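Local coordinates for periplasmic binding protein (Pseudomonas aeruginosa, PDB 2R79) that binds heme in the periplasm and probably delivers it to a transporter in the inner membrane, at residues W15-G20 with Q33-L38; Q3-A8 with G105-V110; A129-A134 with P261-L266; P237-L240 with P246-P249. All coordinates share one frame; numbering follows the deposited sequence.

Contact 1. Residues W15-G20 with Q33-L38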
loop_
_atom_site.group_PDB
_atom_site.type_symbol
_atom_site.label_atom_id
_atom_site.label_comp_id
_atom_site.label_asym_id
_atom_site.label_seq_id
_atom_site.Cartn_x
_atom_site.Cartn_y
_atom_site.Cartn_z
ATOM N N TRP A 15 -26.700 11.976 -4.510
ATOM C CA TRP A 15 -27.997 12.049 -3.847
ATOM C C TRP A 15 -28.841 10.814 -4.109
ATOM O O TRP A 15 -29.448 10.284 -3.188
ATOM C CB TRP A 15 -28.753 13.313 -4.266
ATOM C CG TRP A 15 -28.347 14.501 -3.464
ATOM C CD1 TRP A 15 -27.879 15.692 -3.940
ATOM C CD2 TRP A 15 -28.346 14.611 -2.035
ATOM N NE1 TRP A 15 -27.583 16.535 -2.895
ATOM C CE2 TRP A 15 -27.860 15.899 -1.716
ATOM C CE3 TRP A 15 -28.707 13.745 -0.992
ATOM C CZ2 TRP A 15 -27.727 16.347 -0.396
ATOM C CZ3 TRP A 15 -28.576 14.188 0.321
ATOM C CH2 TRP A 15 -28.089 15.479 0.606
ATOM N N VAL A 16 -28.872 10.356 -5.357
ATOM C CA VAL A 16 -29.633 9.160 -5.699
ATOM C C VAL A 16 -29.144 8.012 -4.821
ATOM O O VAL A 16 -29.941 7.291 -4.217
ATOM C CB VAL A 16 -29.452 8.777 -7.187
ATOM C CG1 VAL A 16 -30.037 7.398 -7.447
ATOM C CG2 VAL A 16 -30.141 9.804 -8.079
ATOM N N VAL A 17 -27.829 7.848 -4.742
ATOM C CA VAL A 17 -27.261 6.794 -3.917
ATOM C C VAL A 17 -27.625 7.016 -2.448
ATOM O O VAL A 17 -28.063 6.095 -1.756
ATOM C CB VAL A 17 -25.724 6.745 -4.048
ATOM C CG1 VAL A 17 -25.142 5.830 -2.987
ATOM C CG2 VAL A 17 -25.334 6.238 -5.430
ATOM N N ALA A 18 -27.442 8.246 -1.978
ATOM C CA ALA A 18 -27.738 8.601 -0.595
ATOM C C ALA A 18 -29.170 8.264 -0.201
ATOM O O ALA A 18 -29.422 7.852 0.926
ATOM C CB ALA A 18 -27.476 10.088 -0.371
ATOM N N LEU A 19 -30.104 8.446 -1.128
ATOM C CA LEU A 19 -31.515 8.164 -0.867
ATOM C C LEU A 19 -31.857 6.685 -1.059
ATOM O O LEU A 19 -33.018 6.287 -0.934
ATOM C CB LEU A 19 -32.400 9.015 -1.786
ATOM C CG LEU A 19 -32.246 10.533 -1.662
ATOM C CD1 LEU A 19 -33.114 11.234 -2.703
ATOM C CD2 LEU A 19 -32.621 10.964 -0.258
ATOM N N GLY A 20 -30.843 5.881 -1.374
ATOM C CA GLY A 20 -31.044 4.455 -1.565
ATOM C C GLY A 20 -31.312 3.994 -2.985
ATOM O O GLY A 20 -31.680 2.842 -3.199
ATOM N N GLN A 33 -18.157 10.317 -9.457
ATOM C CA GLN A 33 -17.114 9.453 -8.935
ATOM C C GLN A 33 -17.307 9.063 -7.480
ATOM O O GLN A 33 -16.411 8.482 -6.859
ATOM C CB GLN A 33 -15.771 10.160 -9.102
ATOM C CG GLN A 33 -15.381 10.397 -10.556
ATOM C CD GLN A 33 -14.297 11.445 -10.708
ATOM O OE1 GLN A 33 -13.389 11.543 -9.881
ATOM N NE2 GLN A 33 -14.379 12.231 -11.776
ATOM N N HIS A 34 -18.472 9.381 -6.932
ATOM C CA HIS A 34 -18.761 9.064 -5.544
ATOM C C HIS A 34 -20.200 8.625 -5.385
ATOM O O HIS A 34 -21.110 9.299 -5.847
ATOM C CB HIS A 34 -18.486 10.277 -4.650
ATOM C CG HIS A 34 -17.068 10.747 -4.700
ATOM N ND1 HIS A 34 -16.585 11.544 -5.715
ATOM C CD2 HIS A 34 -16.006 10.460 -3.908
ATOM C CE1 HIS A 34 -15.286 11.726 -5.549
ATOM N NE2 HIS A 34 -14.910 11.077 -4.460
ATOM N N PRO A 35 -20.422 7.473 -4.739
ATOM C CA PRO A 35 -19.350 6.637 -4.196
ATOM C C PRO A 35 -18.472 5.994 -5.268
ATOM O O PRO A 35 -18.809 5.972 -6.451
ATOM C CB PRO A 35 -20.109 5.605 -3.359
ATOM C CG PRO A 35 -21.405 5.473 -4.094
ATOM C CD PRO A 35 -21.739 6.918 -4.386
ATOM N N GLN A 36 -17.337 5.475 -4.824
ATOM C CA GLN A 36 -16.358 4.827 -5.680
ATOM C C GLN A 36 -16.965 3.832 -6.688
ATOM O O GLN A 36 -16.535 3.773 -7.841
ATOM C CB GLN A 36 -15.342 4.130 -4.778
ATOM C CG GLN A 36 -14.127 3.563 -5.460
ATOM C CD GLN A 36 -13.223 2.850 -4.471
ATOM O OE1 GLN A 36 -12.683 3.468 -3.548
ATOM N NE2 GLN A 36 -13.065 1.540 -4.647
ATOM N N ALA A 37 -17.968 3.072 -6.259
ATOM C CA ALA A 37 -18.610 2.084 -7.126
ATOM C C ALA A 37 -19.190 2.659 -8.417
ATOM O O ALA A 37 -19.254 1.971 -9.435
ATOM C CB ALA A 37 -19.699 1.349 -6.354
ATOM N N LEU A 38 -19.621 3.913 -8.377
ATOM C CA LEU A 38 -20.189 4.557 -9.557
ATOM C C LEU A 38 -19.200 4.623 -10.728
ATOM O O LEU A 38 -19.600 4.759 -11.888
ATOM C CB LEU A 38 -20.671 5.965 -9.192
ATOM C CG LEU A 38 -22.170 6.171 -8.935
ATOM C CD1 LEU A 38 -22.781 4.973 -8.231
ATOM C CD2 LEU A 38 -22.358 7.447 -8.120
#
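V17, on the last turn of helix 10-18, meets P35 and L38 through its two methyl groups, and the contact is wholly apolar. Its CG1 lies anti to the backbone N (chi1 169°), which spreads both methyls toward the loop: V17 CG1 and V17 CG2 each stand 3.8 Å from P35 CD, so the branched end straddles P35 CD. CG2 also serves the second partner, with V17 CG2 4.0 Å from L38 CD1, end to end. A beta-branched valine suits this place because it offers two short, stiff branches to two neighbours.

Backbone geometry presents the partners. A cis peptide bond precedes P35 and bends the chain there, while L38 N bonds to P35 O at 2.9 Å, a short 3-10 turn that brings L38 round beside the proline. On the other segment, G20 closes the helix in a Schellman motif, its positive phi being natural for glycine; one of its bonds back into the last turn runs from G20 N to V17 O, 2.8 Å.

L25 of strand 25-28 touches both V17 and L38, so the helix end and the loop meet over the edge strand of the N-terminal parallel sheet, while W15 packs on helices 94-108 and 111-135.

Contact 2. Residues Q3-A8 with G105-V110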
loop_
_atom_site.group_PDB
_atom_site.type_symbol
_atom_site.label_atom_id
_atom_site.label_comp_id
_atom_site.label_asym_id
_atom_site.label_seq_id
_atom_site.Cartn_x
_atom_site.Cartn_y
_atom_site.Cartn_z
ATOM N N GLN A 3 -37.212 2.648 -13.136
ATOM C CA GLN A 3 -36.347 1.594 -12.615
ATOM C C GLN A 3 -34.905 1.694 -13.091
ATOM O O GLN A 3 -33.984 1.291 -12.382
ATOM C CB GLN A 3 -36.900 0.223 -12.995
ATOM C CG GLN A 3 -38.263 -0.063 -12.413
ATOM C CD GLN A 3 -38.282 0.057 -10.910
ATOM O OE1 GLN A 3 -37.571 -0.664 -10.210
ATOM N NE2 GLN A 3 -39.098 0.974 -10.399
ATOM N N ARG A 4 -34.709 2.206 -14.300
ATOM C CA ARG A 4 -33.365 2.353 -14.842
ATOM C C ARG A 4 -33.035 3.834 -14.989
ATOM O O ARG A 4 -33.634 4.541 -15.798
ATOM C CB ARG A 4 -33.247 1.654 -16.198
ATOM C CG ARG A 4 -33.647 0.176 -16.192
ATOM C CD ARG A 4 -32.983 -0.569 -17.347
ATOM N NE ARG A 4 -31.811 -1.316 -16.892
ATOM C CZ ARG A 4 -30.668 -1.410 -17.564
ATOM N NH1 ARG A 4 -30.529 -0.801 -18.730
ATOM N NH2 ARG A 4 -29.662 -2.121 -17.068
ATOM N N TRP A 5 -32.073 4.290 -14.198
ATOM C CA TRP A 5 -31.663 5.689 -14.200
ATOM C C TRP A 5 -30.265 5.923 -14.747
ATOM O O TRP A 5 -29.351 5.136 -14.514
ATOM C CB TRP A 5 -31.665 6.249 -12.776
ATOM C CG TRP A 5 -32.980 6.303 -12.078
ATOM C CD1 TRP A 5 -33.906 5.305 -11.976
ATOM C CD2 TRP A 5 -33.473 7.390 -11.286
ATOM N NE1 TRP A 5 -34.944 5.701 -11.165
ATOM C CE2 TRP A 5 -34.703 6.977 -10.729
ATOM C CE3 TRP A 5 -32.992 8.673 -10.992
ATOM C CZ2 TRP A 5 -35.461 7.802 -9.892
ATOM C CZ3 TRP A 5 -33.743 9.494 -10.159
ATOM C CH2 TRP A 5 -34.967 9.053 -9.616
ATOM N N VAL A 6 -30.111 7.020 -15.473
ATOM C CA VAL A 6 -28.813 7.430 -15.979
ATOM C C VAL A 6 -28.684 8.831 -15.384
ATOM O O VAL A 6 -29.609 9.642 -15.489
ATOM C CB VAL A 6 -28.769 7.486 -17.512
ATOM C CG1 VAL A 6 -27.562 8.285 -17.970
ATOM C CG2 VAL A 6 -28.677 6.074 -18.062
ATOM N N SER A 7 -27.559 9.107 -14.734
ATOM C CA SER A 7 -27.385 10.400 -14.097
ATOM C C SER A 7 -26.160 11.186 -14.535
ATOM O O SER A 7 -25.046 10.651 -14.595
ATOM C CB SER A 7 -27.359 10.218 -12.579
ATOM O OG SER A 7 -27.156 11.456 -11.927
ATOM N N ALA A 8 -26.387 12.465 -14.826
ATOM C CA ALA A 8 -25.340 13.387 -15.249
ATOM C C ALA A 8 -25.217 14.492 -14.206
ATOM O O ALA A 8 -26.169 15.225 -13.951
ATOM C CB ALA A 8 -25.684 13.983 -16.596
ATOM N N GLY A 105 -36.830 12.256 -4.276
ATOM C CA GLY A 105 -37.563 11.444 -3.327
ATOM C C GLY A 105 -38.804 10.848 -3.964
ATOM O O GLY A 105 -39.077 9.658 -3.807
ATOM N N ASP A 106 -39.550 11.669 -4.698
ATOM C CA ASP A 106 -40.768 11.206 -5.342
ATOM C C ASP A 106 -40.528 10.176 -6.438
ATOM O O ASP A 106 -41.183 9.137 -6.456
ATOM C CB ASP A 106 -41.564 12.385 -5.914
ATOM C CG ASP A 106 -42.203 13.247 -4.830
ATOM O OD1 ASP A 106 -42.413 12.744 -3.703
ATOM O OD2 ASP A 106 -42.508 14.428 -5.111
ATOM N N TRP A 107 -39.606 10.453 -7.352
ATOM C CA TRP A 107 -39.341 9.503 -8.429
ATOM C C TRP A 107 -38.721 8.205 -7.912
ATOM O O TRP A 107 -38.734 7.188 -8.603
ATOM C CB TRP A 107 -38.419 10.111 -9.492
ATOM C CG TRP A 107 -38.890 11.415 -10.055
ATOM C CD1 TRP A 107 -40.183 11.793 -10.283
ATOM C CD2 TRP A 107 -38.070 12.516 -10.469
ATOM N NE1 TRP A 107 -40.221 13.065 -10.808
ATOM C CE2 TRP A 107 -38.939 13.533 -10.932
ATOM C CE3 TRP A 107 -36.687 12.746 -10.493
ATOM C CZ2 TRP A 107 -38.467 14.763 -11.414
ATOM C CZ3 TRP A 107 -36.217 13.973 -10.975
ATOM C CH2 TRP A 107 -37.108 14.964 -11.426
ATOM N N LEU A 108 -38.187 8.243 -6.697
ATOM C CA LEU A 108 -37.543 7.078 -6.090
ATOM C C LEU A 108 -38.501 6.342 -5.154
ATOM O O LEU A 108 -38.252 5.201 -4.760
ATOM C CB LEU A 108 -36.305 7.536 -5.309
ATOM C CG LEU A 108 -34.886 7.039 -5.617
ATOM C CD1 LEU A 108 -34.729 6.565 -7.050
ATOM C CD2 LEU A 108 -33.922 8.184 -5.314
ATOM N N GLY A 109 -39.588 7.012 -4.785
ATOM C CA GLY A 109 -40.568 6.413 -3.900
ATOM C C GLY A 109 -40.209 6.451 -2.428
ATOM O O GLY A 109 -40.686 5.624 -1.654
ATOM N N VAL A 110 -39.371 7.403 -2.028
ATOM C CA VAL A 110 -38.982 7.521 -0.623
ATOM C C VAL A 110 -39.050 8.970 -0.146
ATOM O O VAL A 110 -38.072 9.518 0.366
ATOM C CB VAL A 110 -37.553 6.973 -0.389
ATOM C CG1 VAL A 110 -37.554 5.454 -0.495
ATOM C CG2 VAL A 110 -36.599 7.565 -1.406
#
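W5 reaches from its strand to the end of helix 94-108, where the outer carbons of its six-membered ring meet W107 and L108. Just before it, R4 is tied by backbone bonds to D61 and I62, which anchor the start of the strand. At W5 the side chain points to the helix, with CG beside the backbone N (chi1 -64°), and the large flat indole is long enough to reach from the strand to the helix end. Its far end meets the backbone of the last helical turn edge-on: W5 CZ2 lies 3.6 Å from W107 O, near the ring plane. W5 CH2 also touches W107 CB at 3.6 Å, and the two tryptophan side chains cross at about a right angle, without stacking. L108 brings CD1 to the rim of the W5 ring on one side of its plane, though the modelled approach is too short to be trusted in detail. The polar end of the indole is satisfied nearby, since W5 NE1 bonds to P2 O.

Beyond W5, V6 packs on V26 and L63, and S7 OG bonds to S13 OG of helix 10-18. Across the contact G109 ends the helix in a Schellman motif, its positive phi easy for glycine. A central strand whose large side chain is covered by a helix is the ordinary layering of an alpha/beta domain, here the N-terminal lobe with its four-stranded parallel sheet.

Contact 3. Residues A129-A134 with P261-L266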
loop_
_atom_site.group_PDB
_atom_site.type_symbol
_atom_site.label_atom_id
_atom_site.label_comp_id
_atom_site.label_asym_id
_atom_site.label_seq_id
_atom_site.Cartn_x
_atom_site.Cartn_y
_atom_site.Cartn_z
ATOM N N ALA A 129 -22.219 26.718 11.116
ATOM C CA ALA A 129 -22.333 28.162 11.322
ATOM C C ALA A 129 -22.080 28.568 12.770
ATOM O O ALA A 129 -21.491 29.613 13.032
ATOM C CB ALA A 129 -23.712 28.652 10.884
ATOM N N ASP A 130 -22.540 27.753 13.709
ATOM C CA ASP A 130 -22.330 28.039 15.122
ATOM C C ASP A 130 -20.858 27.894 15.490
ATOM O O ASP A 130 -20.330 28.662 16.295
ATOM C CB ASP A 130 -23.173 27.095 15.985
ATOM C CG ASP A 130 -24.631 27.526 16.074
ATOM O OD1 ASP A 130 -25.025 28.503 15.397
ATOM O OD2 ASP A 130 -25.388 26.879 16.829
ATOM N N TRP A 131 -20.194 26.901 14.902
ATOM C CA TRP A 131 -18.777 26.664 15.161
ATOM C C TRP A 131 -17.990 27.872 14.648
ATOM O O TRP A 131 -17.056 28.353 15.296
ATOM C CB TRP A 131 -18.329 25.398 14.435
ATOM C CG TRP A 131 -16.894 25.045 14.609
ATOM C CD1 TRP A 131 -16.364 24.214 15.549
ATOM C CD2 TRP A 131 -15.795 25.495 13.804
ATOM N NE1 TRP A 131 -15.003 24.114 15.379
ATOM C CE2 TRP A 131 -14.627 24.890 14.316
ATOM C CE3 TRP A 131 -15.683 26.350 12.701
ATOM C CZ2 TRP A 131 -13.362 25.112 13.765
ATOM C CZ3 TRP A 131 -14.418 26.573 12.150
ATOM C CH2 TRP A 131 -13.278 25.956 12.684
ATOM N N ILE A 132 -18.375 28.361 13.477
ATOM C CA ILE A 132 -17.710 29.515 12.894
ATOM C C ILE A 132 -17.897 30.760 13.765
ATOM O O ILE A 132 -16.950 31.508 14.002
ATOM C CB ILE A 132 -18.235 29.793 11.459
ATOM C CG1 ILE A 132 -17.773 28.672 10.522
ATOM C CG2 ILE A 132 -17.727 31.141 10.965
ATOM C CD1 ILE A 132 -18.355 28.732 9.140
ATOM N N ALA A 133 -19.117 30.978 14.246
ATOM C CA ALA A 133 -19.403 32.131 15.091
ATOM C C ALA A 133 -18.473 32.145 16.298
ATOM O O ALA A 133 -17.924 33.185 16.664
ATOM C CB ALA A 133 -20.861 32.096 15.550
ATOM N N ALA A 134 -18.295 30.984 16.914
ATOM C CA ALA A 134 -17.430 30.873 18.076
ATOM C C ALA A 134 -15.966 31.082 17.697
ATOM O O ALA A 134 -15.201 31.675 18.454
ATOM C CB ALA A 134 -17.606 29.508 18.722
ATOM N N PRO A 261 -7.362 27.951 11.984
ATOM C CA PRO A 261 -6.432 26.988 12.585
ATOM C C PRO A 261 -6.332 26.997 14.107
ATOM O O PRO A 261 -5.881 26.020 14.698
ATOM C CB PRO A 261 -5.105 27.321 11.905
ATOM C CG PRO A 261 -5.220 28.782 11.637
ATOM C CD PRO A 261 -6.639 28.925 11.146
ATOM N N SER A 262 -6.749 28.093 14.732
ATOM C CA SER A 262 -6.698 28.217 16.188
ATOM C C SER A 262 -7.990 27.795 16.867
ATOM O O SER A 262 -8.274 28.219 17.985
ATOM C CB SER A 262 -6.384 29.654 16.594
ATOM O OG SER A 262 -5.100 30.021 16.140
ATOM N N ALA A 263 -8.783 26.980 16.189
ATOM C CA ALA A 263 -10.029 26.501 16.769
ATOM C C ALA A 263 -10.011 24.987 16.679
ATOM O O ALA A 263 -9.473 24.434 15.719
ATOM C CB ALA A 263 -11.214 27.055 16.003
ATOM N N LYS A 264 -10.567 24.311 17.678
ATOM C CA LYS A 264 -10.613 22.854 17.643
ATOM C C LYS A 264 -11.549 22.523 16.482
ATOM O O LYS A 264 -12.706 22.935 16.479
ATOM C CB LYS A 264 -11.184 22.290 18.951
ATOM C CG LYS A 264 -10.991 20.780 19.097
ATOM C CD LYS A 264 -12.017 20.137 20.034
ATOM C CE LYS A 264 -11.968 20.715 21.439
ATOM N NZ LYS A 264 -12.976 20.070 22.337
ATOM N N PRO A 265 -11.056 21.788 15.477
ATOM C CA PRO A 265 -11.873 21.424 14.315
ATOM C C PRO A 265 -13.122 20.597 14.603
ATOM O O PRO A 265 -13.255 20.005 15.669
ATOM C CB PRO A 265 -10.876 20.687 13.414
ATOM C CG PRO A 265 -9.884 20.131 14.375
ATOM C CD PRO A 265 -9.687 21.262 15.340
ATOM N N LEU A 266 -14.042 20.576 13.643
ATOM C CA LEU A 266 -15.272 19.805 13.772
ATOM C C LEU A 266 -14.992 18.334 13.482
ATOM O O LEU A 266 -14.023 18.001 12.796
ATOM C CB LEU A 266 -16.338 20.303 12.791
ATOM C CG LEU A 266 -17.273 21.442 13.182
ATOM C CD1 LEU A 266 -18.314 21.615 12.091
ATOM C CD2 LEU A 266 -17.962 21.130 14.494
#
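W131 lays its indole against the loop 261-266, offering its N-H edge to K264 and one face to L266. With CG anti to the backbone N (chi1 180°), the side chain stands out from the helix toward the loop. W131 NE1 donates to K264 O at 2.8 Å, with an N-H...O angle of 154°, and the acceptor lies in the indole plane. Tryptophan suits this position because one residue supplies both a broad apolar surface and a donor for a backbone oxygen in a segment without regular strand or helix.

Helix 111-135, to which W131 belongs, is thereby fastened to the chain that leaves helix 248-259, consistent with the long linking helix between the two lobes in this class of binding protein. S256 and Y260 also touch the indole.

L266 takes one face of the ring. Its side chain runs past that of W131 in the opposite direction, placing L266 CG 4.0 Å from the centroid of the five-membered ring in a CH-pi contact, 20° off the normal. The branch beyond it, L266 CD2, comes to 3.6 Å from W131 CD1. At the benzo end the small methyl A263 CB lies 3.7 Å from W131 CZ2, approaching obliquely. K264 sends its own chain away from the indole, its NZ making a long, weak ion pair with D120 of a neighbouring subunit.

Contact 4. Residues P237-L240 with P246-P249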
loop_
_atom_site.group_PDB
_atom_site.type_symbol
_atom_site.label_atom_id
_atom_site.label_comp_id
_atom_site.label_asym_id
_atom_site.label_seq_id
_atom_site.Cartn_x
_atom_site.Cartn_y
_atom_site.Cartn_z
ATOM N N PRO A 237 -12.600 18.555 -6.918
ATOM C CA PRO A 237 -13.451 19.263 -7.887
ATOM C C PRO A 237 -14.891 18.762 -8.028
ATOM O O PRO A 237 -15.787 19.557 -8.331
ATOM C CB PRO A 237 -12.663 19.146 -9.195
ATOM C CG PRO A 237 -11.937 17.840 -9.031
ATOM C CD PRO A 237 -11.460 17.907 -7.589
ATOM N N THR A 238 -15.117 17.463 -7.809
ATOM C CA THR A 238 -16.465 16.902 -7.935
ATOM C C THR A 238 -17.422 17.504 -6.901
ATOM O O THR A 238 -18.645 17.432 -7.050
ATOM C CB THR A 238 -16.463 15.351 -7.811
ATOM O OG1 THR A 238 -15.867 14.956 -6.568
ATOM C CG2 THR A 238 -15.669 14.735 -8.947
ATOM N N LEU A 239 -16.865 18.115 -5.862
ATOM C CA LEU A 239 -17.692 18.745 -4.841
ATOM C C LEU A 239 -18.438 19.960 -5.397
ATOM O O LEU A 239 -19.375 20.450 -4.771
ATOM C CB LEU A 239 -16.828 19.190 -3.654
ATOM C CG LEU A 239 -16.406 18.088 -2.684
ATOM C CD1 LEU A 239 -15.499 18.661 -1.595
ATOM C CD2 LEU A 239 -17.661 17.460 -2.071
ATOM N N LEU A 240 -18.026 20.428 -6.576
ATOM C CA LEU A 240 -18.623 21.611 -7.203
ATOM C C LEU A 240 -19.463 21.359 -8.466
ATOM O O LEU A 240 -19.898 22.301 -9.130
ATOM C CB LEU A 240 -17.510 22.612 -7.536
ATOM C CG LEU A 240 -16.577 22.993 -6.382
ATOM C CD1 LEU A 240 -15.448 23.885 -6.896
ATOM C CD2 LEU A 240 -17.372 23.701 -5.293
ATOM N N PRO A 246 -24.169 15.877 -1.027
ATOM C CA PRO A 246 -24.136 15.325 0.333
ATOM C C PRO A 246 -22.791 15.348 1.055
ATOM O O PRO A 246 -22.743 15.225 2.276
ATOM C CB PRO A 246 -24.674 13.906 0.142
ATOM C CG PRO A 246 -24.208 13.563 -1.235
ATOM C CD PRO A 246 -24.478 14.824 -2.013
ATOM N N ARG A 247 -21.700 15.515 0.317
ATOM C CA ARG A 247 -20.382 15.540 0.946
ATOM C C ARG A 247 -19.912 16.935 1.336
ATOM O O ARG A 247 -18.897 17.073 2.009
ATOM C CB ARG A 247 -19.336 14.896 0.031
ATOM C CG ARG A 247 -19.469 13.382 -0.137
ATOM C CD ARG A 247 -18.386 12.860 -1.075
ATOM N NE ARG A 247 -18.486 13.477 -2.399
ATOM C CZ ARG A 247 -17.445 13.847 -3.137
ATOM N NH1 ARG A 247 -16.210 13.661 -2.691
ATOM N NH2 ARG A 247 -17.642 14.423 -4.316
ATOM N N LEU A 248 -20.641 17.968 0.927
ATOM C CA LEU A 248 -20.241 19.334 1.256
ATOM C C LEU A 248 -20.082 19.582 2.749
ATOM O O LEU A 248 -19.142 20.253 3.166
ATOM C CB LEU A 248 -21.222 20.348 0.657
ATOM C CG LEU A 248 -21.052 20.514 -0.855
ATOM C CD1 LEU A 248 -22.045 21.530 -1.387
ATOM C CD2 LEU A 248 -19.617 20.963 -1.157
ATOM N N PRO A 249 -20.990 19.044 3.580
ATOM C CA PRO A 249 -20.826 19.283 5.016
ATOM C C PRO A 249 -19.458 18.827 5.530
ATOM O O PRO A 249 -18.815 19.540 6.305
ATOM C CB PRO A 249 -21.983 18.502 5.623
ATOM C CG PRO A 249 -23.056 18.696 4.598
ATOM C CD PRO A 249 -22.299 18.428 3.302
HETATM O O HOH W 1 -20.039 14.981 -6.791
#
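The wall of the heme pocket includes the 3-10 turn 237-240, and this contact braces that turn against the start of helix 248-259. P237, T238 and L240 touch the heme, while T238 and L239 meet R247 and L248. R247 NH2 donates to T238 OG1 at 2.9 Å, with an N-H...O angle of 155° and the oxygen near the guanidinium plane. T238 OG1, which sits between its backbone N and carbonyl carbon, also bonds to D236. Water 1, near the same plane, donates to T238 O at 2.8 Å and weakly accepts from R247 NH2.

L239 CD2 lies over the centre of the guanidinium, 3.8 Å from R247 CZ, covering one face of the flat group. A bend at chi3 (-60°) turns the guanidinium back over this methyl. The start of the chain makes a separate contact, R247 CB to L239 CD2 at 3.7 Å. L248 CD2 lies 4.1 Å from L239 CD2. Arginine suits the place because its several N-H groups serve several acceptors: E14 and D236 form salt bridges with it, probably favouring its positive charge.

Thus E14 links R247 to helix 10-18, while L248 also touches Y121 of helix 111-135 and W166 and V167 of helix 163-170.

How the contacts relate
From the N terminus, strand 5-7 opens the loop that contact 2 closes about a hundred residues later at the end of helix 94-108. Contact 1 is nested within it, joining helix 10-18 to the loop after strand 25-28; the two touch where L19 packs on L108 and V110. Contact 3 opens on helix 111-135 and closes beyond helix 248-259, enclosing the short loop of contact 4. No loops cross. Although contacts 1 and 4 are in series, they touch in space: H34 lies against T238 and R247, and W15 against P246. The N-terminal lobe thus abuts the heme-pocket turn, while contact 3 lies about 20 Å from contact 4, centre to centre.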